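Long-range contacts in cohesin (Archaeoglobus fulgidus, PDB 2XDH), which probably binds dockerin modules, being the cohesin domain of a longer, non-cellulosomal archaeal protein linked with cell adhesion: residues A[2-8]-A[20-26]; A[33-39]-A[84-89]; A[53-59]-A[72-78]. All coordinates share one frame; numbering follows the deposited sequence.

Contact 1. Residues A[2-8]-A[20-26]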
loop_
_atom_site.group_PDB
_atom_site.type_symbol
_atom_site.label_atom_id
_atom_site.label_comp_id
_atom_site.label_asym_id
_atom_site.label_seq_id
_atom_site.Cartn_x
_atom_site.Cartn_y
_atom_site.Cartn_z
ATOM N N LYS A 2 -0.946 6.622 10.059
ATOM C CA LYS A 2 -0.639 5.722 11.166
ATOM C C LYS A 2 -1.879 4.948 11.663
ATOM O O LYS A 2 -2.916 5.538 11.938
ATOM C CB LYS A 2 -0.016 6.523 12.305
ATOM C CG LYS A 2 0.207 5.735 13.584
ATOM C CD LYS A 2 1.072 4.508 13.336
ATOM C CE LYS A 2 1.548 3.898 14.645
ATOM N NZ LYS A 2 2.419 4.834 15.402
ATOM N N THR A 3 -1.761 3.633 11.783
ATOM C CA THR A 3 -2.885 2.812 12.228
ATOM C C THR A 3 -3.158 3.112 13.700
ATOM O O THR A 3 -2.248 3.106 14.518
ATOM C CB THR A 3 -2.605 1.313 12.004
ATOM O OG1 THR A 3 -2.311 1.106 10.612
ATOM C CG2 THR A 3 -3.813 0.467 12.371
ATOM N N THR A 4 -4.409 3.393 14.034
ATOM C CA THR A 4 -4.735 3.736 15.414
ATOM C C THR A 4 -5.933 2.962 15.871
ATOM O O THR A 4 -6.888 2.830 15.126
ATOM C CB THR A 4 -5.056 5.248 15.519
ATOM O OG1 THR A 4 -3.944 5.996 14.995
ATOM C CG2 THR A 4 -5.319 5.652 16.973
ATOM N N ILE A 5 -5.886 2.460 17.102
ATOM C CA ILE A 5 -7.047 1.778 17.672
ATOM C C ILE A 5 -7.604 2.668 18.774
ATOM O O ILE A 5 -6.844 3.152 19.610
ATOM C CB ILE A 5 -6.667 0.417 18.262
ATOM C CG1 ILE A 5 -6.154 -0.499 17.138
ATOM C CG2 ILE A 5 -7.901 -0.238 18.926
ATOM C CD1 ILE A 5 -5.613 -1.843 17.635
ATOM N N ILE A 6 -8.914 2.885 18.765
ATOM C CA ILE A 6 -9.536 3.896 19.625
ATOM C C ILE A 6 -10.739 3.347 20.376
ATOM O O ILE A 6 -11.687 2.877 19.760
ATOM C CB ILE A 6 -10.053 5.056 18.778
ATOM C CG1 ILE A 6 -8.909 5.670 17.974
ATOM C CG2 ILE A 6 -10.754 6.097 19.664
ATOM C CD1 ILE A 6 -9.341 6.856 17.113
ATOM N N ALA A 7 -10.701 3.406 21.702
ATOM C CA ALA A 7 -11.867 3.036 22.493
ATOM C C ALA A 7 -12.809 4.240 22.567
ATOM O O ALA A 7 -12.375 5.365 22.805
ATOM C CB ALA A 7 -11.443 2.594 23.882
ATOM N N GLY A 8 -14.099 4.010 22.354
ATOM C CA GLY A 8 -15.058 5.095 22.373
ATOM C C GLY A 8 -15.276 5.652 23.770
ATOM O O GLY A 8 -14.915 5.025 24.773
ATOM N N VAL A 20 -20.406 0.835 23.656
ATOM C CA VAL A 20 -19.122 1.498 23.408
ATOM C C VAL A 20 -18.341 0.746 22.344
ATOM O O VAL A 20 -18.013 -0.428 22.521
ATOM C CB VAL A 20 -18.253 1.526 24.669
ATOM C CG1 VAL A 20 -16.908 2.157 24.364
ATOM C CG2 VAL A 20 -18.977 2.271 25.813
ATOM N N PRO A 21 -18.052 1.413 21.226
ATOM C CA PRO A 21 -17.266 0.754 20.187
ATOM C C PRO A 21 -15.780 0.866 20.471
ATOM O O PRO A 21 -15.341 1.811 21.137
ATOM C CB PRO A 21 -17.592 1.579 18.943
ATOM C CG PRO A 21 -17.774 2.986 19.489
ATOM C CD PRO A 21 -18.461 2.781 20.839
ATOM N N VAL A 22 -15.015 -0.097 19.961
ATOM C CA VAL A 22 -13.576 0.070 19.799
ATOM C C VAL A 22 -13.321 0.074 18.295
ATOM O O VAL A 22 -13.704 -0.864 17.586
ATOM C CB VAL A 22 -12.810 -1.060 20.485
ATOM C CG1 VAL A 22 -11.333 -1.033 20.105
ATOM C CG2 VAL A 22 -13.002 -0.966 22.010
ATOM N N LYS A 23 -12.707 1.144 17.803
ATOM C CA LYS A 23 -12.603 1.360 16.370
ATOM C C LYS A 23 -11.155 1.263 15.918
ATOM O O LYS A 23 -10.231 1.412 16.715
ATOM C CB LYS A 23 -13.099 2.758 16.000
ATOM C CG LYS A 23 -14.504 3.067 16.410
ATOM C CD LYS A 23 -14.723 4.573 16.379
ATOM C CE LYS A 23 -13.998 5.249 17.535
ATOM N NZ LYS A 23 -14.275 6.709 17.571
ATOM N N ILE A 24 -10.966 1.063 14.622
ATOM C CA ILE A 24 -9.627 1.180 14.049
ATOM C C ILE A 24 -9.630 2.279 12.999
ATOM O O ILE A 24 -10.626 2.490 12.301
ATOM C CB ILE A 24 -9.128 -0.171 13.472
ATOM C CG1 ILE A 24 -7.627 -0.117 13.166
ATOM C CG2 ILE A 24 -9.930 -0.567 12.229
ATOM C CD1 ILE A 24 -6.975 -1.505 13.089
ATOM N N GLU A 25 -8.516 2.984 12.876
ATOM C CA GLU A 25 -8.418 4.016 11.861
ATOM C C GLU A 25 -7.145 3.802 11.050
ATOM O O GLU A 25 -6.084 3.509 11.614
ATOM C CB GLU A 25 -8.426 5.400 12.522
ATOM C CG GLU A 25 -9.661 5.638 13.404
ATOM C CD GLU A 25 -10.964 5.668 12.611
ATOM O OE1 GLU A 25 -10.976 6.295 11.533
ATOM O OE2 GLU A 25 -11.972 5.057 13.055
ATOM N N ASN A 26 -7.274 3.909 9.730
ATOM C CA ASN A 26 -6.165 3.701 8.808
ATOM C C ASN A 26 -5.539 2.317 8.896
ATOM O O ASN A 26 -4.323 2.167 8.837
ATOM C CB ASN A 26 -5.118 4.783 9.011
ATOM C CG ASN A 26 -5.712 6.172 8.875
ATOM O OD1 ASN A 26 -6.352 6.487 7.872
ATOM N ND2 ASN A 26 -5.552 6.984 9.903
HETATM O O HOH W 1 -4.941 6.785 12.330
#
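I24 reaches across to T3 and T4 with nearly every atom of its side chain. Its CB stands 4.1 Å from T4 O; CG1, swung anti to the backbone N (chi1 -167°), comes closer to the same oxygen and also meets T3 CG2; CD1 at the tip then rests on T3 CG2 at 3.8 Å. The remaining branch, CG2, leaves the pair and packs on L53. T3 has its hydroxyl beside its own backbone N, and from there T3 OG1 donates to N26 O over 2.9 Å, arriving from above the carbonyl plane, 38° out of it. From this end runs the antiparallel hairpin of strands 3-12 and 17-38, part of the jelly-roll beta sandwich of cohesins. Paired backbone hydrogen bonds link T4 with E25 and I6 with K23; the nearly straight K23 N to I6 O bond (172° at the hydrogen) measures 2.8 Å. On its other flank strand 3-12 bonds in parallel to strand 142-151, through A143 and I145. I5, A7, V22 and I24 point into the sandwich, where I5 CG2 touches V22 CG1 at 3.7 Å and L127 adds to the same apolar surface. I6 and K23 lie on the reverse, partly exposed face, the lysine chain bending so that K23 CE passes I6 CG2 at 4.0 Å. At the far end G8 N donates to P21 O; a CB on G8 would lie only 2.9 Å from P21 CD, a clash.

Contact 2. Residues A[33-39]-A[84-89]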
loop_
_atom_site.group_PDB
_atom_site.type_symbol
_atom_site.label_atom_id
_atom_site.label_comp_id
_atom_site.label_asym_id
_atom_site.label_seq_id
_atom_site.Cartn_x
_atom_site.Cartn_y
_atom_site.Cartn_z
ATOM N N ILE A 33 -5.578 -9.403 15.294
ATOM C CA ILE A 33 -5.500 -8.414 16.359
ATOM C C ILE A 33 -5.800 -9.133 17.654
ATOM O O ILE A 33 -6.802 -9.849 17.742
ATOM C CB ILE A 33 -6.595 -7.342 16.183
ATOM C CG1 ILE A 33 -6.434 -6.601 14.859
ATOM C CG2 ILE A 33 -6.595 -6.374 17.367
ATOM C CD1 ILE A 33 -7.543 -5.603 14.598
ATOM N N ASN A 34 -4.929 -8.976 18.647
ATOM C CA ASN A 34 -5.293 -9.346 20.004
ATOM C C ASN A 34 -5.111 -8.129 20.861
ATOM O O ASN A 34 -4.112 -7.425 20.731
ATOM C CB ASN A 34 -4.433 -10.482 20.544
ATOM C CG ASN A 34 -4.865 -11.819 20.005
ATOM O OD1 ASN A 34 -5.492 -12.612 20.707
ATOM N ND2 ASN A 34 -4.573 -12.061 18.736
ATOM N N LEU A 35 -6.079 -7.868 21.726
ATOM C CA LEU A 35 -5.963 -6.729 22.620
ATOM C C LEU A 35 -6.742 -6.970 23.897
ATOM O O LEU A 35 -7.503 -7.941 23.996
ATOM C CB LEU A 35 -6.432 -5.445 21.934
ATOM C CG LEU A 35 -7.875 -5.382 21.410
ATOM C CD1 LEU A 35 -8.870 -5.130 22.549
ATOM C CD2 LEU A 35 -7.986 -4.282 20.371
ATOM N N ILE A 36 -6.512 -6.093 24.875
ATOM C CA ILE A 36 -7.225 -6.104 26.131
ATOM C C ILE A 36 -7.850 -4.730 26.306
ATOM O O ILE A 36 -7.167 -3.708 26.165
ATOM C CB ILE A 36 -6.269 -6.359 27.297
ATOM C CG1 ILE A 36 -5.651 -7.757 27.177
ATOM C CG2 ILE A 36 -7.000 -6.233 28.614
ATOM C CD1 ILE A 36 -4.622 -8.040 28.246
ATOM N N LEU A 37 -9.153 -4.703 26.577
ATOM C CA LEU A 37 -9.835 -3.463 26.960
ATOM C C LEU A 37 -10.150 -3.525 28.435
ATOM O O LEU A 37 -10.893 -4.400 28.874
ATOM C CB LEU A 37 -11.149 -3.312 26.192
ATOM C CG LEU A 37 -11.982 -2.086 26.584
ATOM C CD1 LEU A 37 -11.313 -0.812 26.097
ATOM C CD2 LEU A 37 -13.389 -2.188 26.004
ATOM N N SER A 38 -9.573 -2.620 29.215
ATOM C CA SER A 38 -9.885 -2.580 30.637
ATOM C C SER A 38 -11.006 -1.579 30.854
ATOM O O SER A 38 -11.072 -0.562 30.168
ATOM C CB SER A 38 -8.654 -2.193 31.462
ATOM O OG SER A 38 -7.661 -3.198 31.389
ATOM N N TYR A 39 -11.890 -1.871 31.802
ATOM C CA TYR A 39 -13.017 -0.990 32.075
ATOM C C TYR A 39 -13.213 -0.761 33.574
ATOM O O TYR A 39 -12.804 -1.586 34.385
ATOM C CB TYR A 39 -14.282 -1.571 31.448
ATOM C CG TYR A 39 -14.622 -2.948 31.948
ATOM C CD1 TYR A 39 -15.511 -3.126 32.998
ATOM C CD2 TYR A 39 -14.058 -4.079 31.369
ATOM C CE1 TYR A 39 -15.831 -4.395 33.461
ATOM C CE2 TYR A 39 -14.371 -5.354 31.826
ATOM C CZ TYR A 39 -15.259 -5.499 32.875
ATOM O OH TYR A 39 -15.584 -6.756 33.337
ATOM N N LEU A 84 -14.197 -2.405 15.293
ATOM C CA LEU A 84 -13.697 -3.765 15.460
ATOM C C LEU A 84 -14.666 -4.570 16.306
ATOM O O LEU A 84 -14.878 -5.756 16.068
ATOM C CB LEU A 84 -12.331 -3.742 16.149
ATOM C CG LEU A 84 -11.214 -3.090 15.339
ATOM C CD1 LEU A 84 -9.931 -3.062 16.159
ATOM C CD2 LEU A 84 -11.023 -3.871 14.035
ATOM N N PHE A 85 -15.236 -3.925 17.317
ATOM C CA PHE A 85 -16.260 -4.569 18.137
ATOM C C PHE A 85 -16.976 -3.516 18.961
ATOM O O PHE A 85 -16.532 -2.373 19.024
ATOM C CB PHE A 85 -15.684 -5.688 19.018
ATOM C CG PHE A 85 -14.609 -5.231 19.999
ATOM C CD1 PHE A 85 -14.939 -4.914 21.312
ATOM C CD2 PHE A 85 -13.278 -5.164 19.613
ATOM C CE1 PHE A 85 -13.967 -4.516 22.225
ATOM C CE2 PHE A 85 -12.289 -4.768 20.516
ATOM C CZ PHE A 85 -12.637 -4.439 21.827
ATOM N N TYR A 86 -18.100 -3.899 19.555
ATOM C CA TYR A 86 -18.889 -3.017 20.408
ATOM C C TYR A 86 -18.999 -3.737 21.738
ATOM O O TYR A 86 -19.154 -4.961 21.769
ATOM C CB TYR A 86 -20.305 -2.815 19.825
ATOM C CG TYR A 86 -20.395 -1.761 18.741
ATOM C CD1 TYR A 86 -20.694 -0.435 19.062
ATOM C CD2 TYR A 86 -20.192 -2.081 17.397
ATOM C CE1 TYR A 86 -20.782 0.548 18.079
ATOM C CE2 TYR A 86 -20.270 -1.095 16.402
ATOM C CZ TYR A 86 -20.565 0.216 16.759
ATOM O OH TYR A 86 -20.647 1.207 15.803
ATOM N N VAL A 87 -18.897 -3.004 22.837
ATOM C CA VAL A 87 -19.174 -3.608 24.129
ATOM C C VAL A 87 -20.467 -3.030 24.687
ATOM O O VAL A 87 -20.644 -1.821 24.749
ATOM C CB VAL A 87 -18.003 -3.437 25.137
ATOM C CG1 VAL A 87 -18.328 -4.128 26.453
ATOM C CG2 VAL A 87 -16.720 -4.022 24.555
ATOM N N LYS A 88 -21.394 -3.904 25.057
ATOM C CA LYS A 88 -22.601 -3.448 25.717
ATOM C C LYS A 88 -22.336 -3.486 27.214
ATOM O O LYS A 88 -22.056 -4.550 27.778
ATOM C CB LYS A 88 -23.799 -4.332 25.351
ATOM C CG LYS A 88 -25.123 -3.793 25.881
ATOM C CD LYS A 88 -26.299 -4.657 25.449
ATOM C CE LYS A 88 -27.614 -3.919 25.647
ATOM N NZ LYS A 88 -27.583 -2.592 24.955
ATOM N N PHE A 89 -22.401 -2.320 27.849
ATOM C CA PHE A 89 -22.170 -2.208 29.281
ATOM C C PHE A 89 -23.469 -1.841 29.964
ATOM O O PHE A 89 -24.367 -1.267 29.354
ATOM C CB PHE A 89 -21.186 -1.085 29.597
ATOM C CG PHE A 89 -19.749 -1.396 29.273
ATOM C CD1 PHE A 89 -19.050 -2.348 29.997
ATOM C CD2 PHE A 89 -19.080 -0.680 28.282
ATOM C CE1 PHE A 89 -17.721 -2.603 29.729
ATOM C CE2 PHE A 89 -17.767 -0.927 28.000
ATOM C CZ PHE A 89 -17.070 -1.891 28.720
#
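The hydrophobic core of the cohesin beta sandwich is filled here by I33, L35, L37 and Y39 of one layer meeting L84, F85, V87 and F89 of the other. Strands 33-38 and 85-89 face each other across the interior, their axes 11.2 Å apart at closest and their directions 27° from parallel, and no hydrogen bond crosses the gap. A classic beta bulge opposite V22 of strand 17-38 directs two successive side chains, L84 and F85, into the core. I33 and L84 meet tip to tip, CD1 to CD1 at 3.8 Å. The F85 ring is approached at its edge, near its plane, by L35 CD1, which lies 3.9 Å from F85 CZ. L37 CG stands anti to the backbone N (chi1 176°), and its branch slides past V87, with L37 CD2 4.1 Å from V87 CG2. V48 and V70 add further apolar cover to F85. At the other end the Y39 and F89 rings meet obliquely, their planes at 48°. Y39 OH reaches G65 O in a weak hydrogen bond, while F89 CE1 sits over one face of the tyrosine ring, 3.8 Å from Y39 CG.

Contact 3. Residues A[53-59]-A[72-78]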
loop_
_atom_site.group_PDB
_atom_site.type_symbol
_atom_site.label_atom_id
_atom_site.label_comp_id
_atom_site.label_asym_id
_atom_site.label_seq_id
_atom_site.Cartn_x
_atom_site.Cartn_y
_atom_site.Cartn_z
ATOM N N LEU A 53 -16.442 -3.913 10.777
ATOM C CA LEU A 53 -15.368 -4.477 9.963
ATOM C C LEU A 53 -15.172 -5.967 10.183
ATOM O O LEU A 53 -14.444 -6.603 9.440
ATOM C CB LEU A 53 -14.040 -3.764 10.260
ATOM C CG LEU A 53 -13.991 -2.288 9.901
ATOM C CD1 LEU A 53 -12.690 -1.644 10.448
ATOM C CD2 LEU A 53 -14.076 -2.139 8.390
ATOM N N THR A 54 -15.798 -6.519 11.217
ATOM C CA THR A 54 -15.447 -7.860 11.663
ATOM C C THR A 54 -16.662 -8.799 11.669
ATOM O O THR A 54 -16.628 -9.830 12.323
ATOM C CB THR A 54 -14.832 -7.834 13.078
ATOM O OG1 THR A 54 -15.693 -7.083 13.941
ATOM C CG2 THR A 54 -13.429 -7.180 13.073
ATOM N N GLN A 55 -17.729 -8.423 10.960
ATOM C CA GLN A 55 -18.946 -9.236 10.909
ATOM C C GLN A 55 -18.642 -10.652 10.425
ATOM O O GLN A 55 -19.349 -11.598 10.761
ATOM C CB GLN A 55 -19.985 -8.604 9.974
ATOM C CG GLN A 55 -20.633 -7.321 10.483
ATOM C CD GLN A 55 -21.454 -7.551 11.732
ATOM O OE1 GLN A 55 -22.331 -8.403 11.755
ATOM N NE2 GLN A 55 -21.163 -6.804 12.781
ATOM N N ASN A 56 -17.594 -10.793 9.617
ATOM C CA ASN A 56 -17.270 -12.083 9.015
ATOM C C ASN A 56 -15.868 -12.569 9.361
ATOM O O ASN A 56 -15.390 -13.568 8.825
ATOM C CB ASN A 56 -17.498 -12.032 7.498
ATOM C CG ASN A 56 -18.966 -11.858 7.146
ATOM O OD1 ASN A 56 -19.395 -10.799 6.673
ATOM N ND2 ASN A 56 -19.746 -12.893 7.395
ATOM N N SER A 57 -15.220 -11.859 10.277
ATOM C CA SER A 57 -13.930 -12.276 10.813
ATOM C C SER A 57 -14.110 -13.442 11.794
ATOM O O SER A 57 -15.212 -13.691 12.269
ATOM C CB SER A 57 -13.286 -11.102 11.570
ATOM O OG SER A 57 -13.194 -9.969 10.743
ATOM N N LEU A 58 -13.021 -14.147 12.099
ATOM C CA LEU A 58 -13.026 -15.087 13.210
ATOM C C LEU A 58 -12.857 -14.245 14.469
ATOM O O LEU A 58 -11.846 -13.557 14.614
ATOM C CB LEU A 58 -11.850 -16.056 13.092
ATOM C CG LEU A 58 -11.760 -17.189 14.117
ATOM C CD1 LEU A 58 -13.022 -18.024 14.089
ATOM C CD2 LEU A 58 -10.557 -18.057 13.835
ATOM N N PHE A 59 -13.826 -14.315 15.379
ATOM C CA PHE A 59 -13.915 -13.376 16.500
ATOM C C PHE A 59 -14.047 -14.087 17.857
ATOM O O PHE A 59 -14.926 -14.925 18.034
ATOM C CB PHE A 59 -15.120 -12.466 16.258
ATOM C CG PHE A 59 -15.309 -11.386 17.299
ATOM C CD1 PHE A 59 -14.592 -10.207 17.233
ATOM C CD2 PHE A 59 -16.249 -11.538 18.310
ATOM C CE1 PHE A 59 -14.775 -9.202 18.184
ATOM C CE2 PHE A 59 -16.435 -10.551 19.265
ATOM C CZ PHE A 59 -15.699 -9.375 19.197
ATOM N N ILE A 72 -9.151 -11.240 17.142
ATOM C CA ILE A 72 -9.750 -11.161 15.808
ATOM C C ILE A 72 -8.760 -11.710 14.780
ATOM O O ILE A 72 -7.579 -11.339 14.775
ATOM C CB ILE A 72 -10.080 -9.701 15.427
ATOM C CG1 ILE A 72 -11.173 -9.142 16.344
ATOM C CG2 ILE A 72 -10.547 -9.627 13.979
ATOM C CD1 ILE A 72 -11.238 -7.631 16.391
ATOM N N ALA A 73 -9.236 -12.586 13.912
ATOM C CA ALA A 73 -8.433 -13.038 12.781
ATOM C C ALA A 73 -9.261 -12.962 11.497
ATOM O O ALA A 73 -10.437 -13.315 11.478
ATOM C CB ALA A 73 -7.917 -14.447 13.007
ATOM N N ASP A 74 -8.641 -12.501 10.417
ATOM C CA ASP A 74 -9.379 -12.307 9.193
ATOM C C ASP A 74 -8.466 -12.404 7.979
ATOM O O ASP A 74 -7.739 -11.464 7.653
ATOM C CB ASP A 74 -10.085 -10.958 9.241
ATOM C CG ASP A 74 -11.101 -10.797 8.136
ATOM O OD1 ASP A 74 -10.912 -11.401 7.043
ATOM O OD2 ASP A 74 -12.090 -10.068 8.371
ATOM N N SER A 75 -8.526 -13.543 7.303
ATOM C CA SER A 75 -7.667 -13.818 6.152
ATOM C C SER A 75 -7.857 -12.834 4.998
ATOM O O SER A 75 -6.962 -12.692 4.174
ATOM C CB SER A 75 -7.884 -15.257 5.662
ATOM O OG SER A 75 -9.127 -15.382 4.982
ATOM N N ASN A 76 -9.003 -12.147 4.939
ATOM C CA ASN A 76 -9.237 -11.124 3.901
ATOM C C ASN A 76 -8.408 -9.862 4.107
ATOM O O ASN A 76 -8.155 -9.088 3.165
ATOM C CB ASN A 76 -10.698 -10.677 3.872
ATOM C CG ASN A 76 -11.659 -11.822 3.665
ATOM O OD1 ASN A 76 -11.894 -12.246 2.539
ATOM N ND2 ASN A 76 -12.238 -12.314 4.754
ATOM N N GLY A 77 -8.012 -9.637 5.349
ATOM C CA GLY A 77 -7.417 -8.369 5.717
ATOM C C GLY A 77 -8.490 -7.355 6.058
ATOM O O GLY A 77 -9.544 -7.320 5.440
ATOM N N ILE A 78 -8.211 -6.541 7.064
ATOM C CA ILE A 78 -9.059 -5.426 7.462
ATOM C C ILE A 78 -8.326 -4.142 7.129
ATOM O O ILE A 78 -7.164 -3.971 7.520
ATOM C CB ILE A 78 -9.306 -5.487 8.983
ATOM C CG1 ILE A 78 -10.175 -6.713 9.316
ATOM C CG2 ILE A 78 -9.987 -4.232 9.489
ATOM C CD1 ILE A 78 -10.274 -6.987 10.832
#
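S57 and D74 join the two segments at a buried carboxylate: S57 OG donates to D74 OD2 over a short 2.6 Å, on the anti side and 30° out of the carboxylate plane. In the tightly packed part nearby, T54 CG2 meets I72 CG2 and I78 CD1, 3.9 Å from each, the three methyls forming a triangle; T54 OG1 bonds to L84 O. I72 CG1 meets F59 CD1 at 3.7 Å, and L53 CD1 lies against I78 CG2. L58 and A73 form a hydrogen-bonded antiparallel pair (L58 N to A73 O 2.8 Å) where the hairpin of strands 58-64 and 67-74 opens at one end of the sandwich. Beyond it the chain passes through a type I turn, D74 to G77, and D74 OD1 accepts from N76 N, making an Asx turn. N76 ND2 also donates to D74 OD1 at 2.8 Å, using the syn lone pair of that oxygen. With an alanine in place of D74, S57 OG would probably be left without its acceptor, and N76 would lose the oxygen that takes both its backbone N-H and its amide. The opposite face of the hairpin is looser: exposed L58 and partly exposed A73 meet CB to CB at 4.3 Å. S75 and N76 at the turn's tip also lie on the surface, where N76 OD1 makes a weak hydrogen bond to K141 NZ of the second subunit.

In the fold
Contact 2 is wholly buried and apolar, spanning the two layers of the sandwich, whereas contacts 1 and 3 are partly buried hairpin pairings held by hydrogen bonds within a sheet. Strand 17-38 is common to contacts 1 and 2: its early part pairs with strand 82-91 (V20 O to V87 N, V22 O to L84 N), and its late part supplies the opposing core layer. Contact 3 is nested inside the loop that contact 2 closes, and the backbone bond of I72 N to I33 O joins the two. Contacts 1 and 3 touch through apolar side chains. Buried carboxylate chemistry belongs to contact 3, at the edge of the fold.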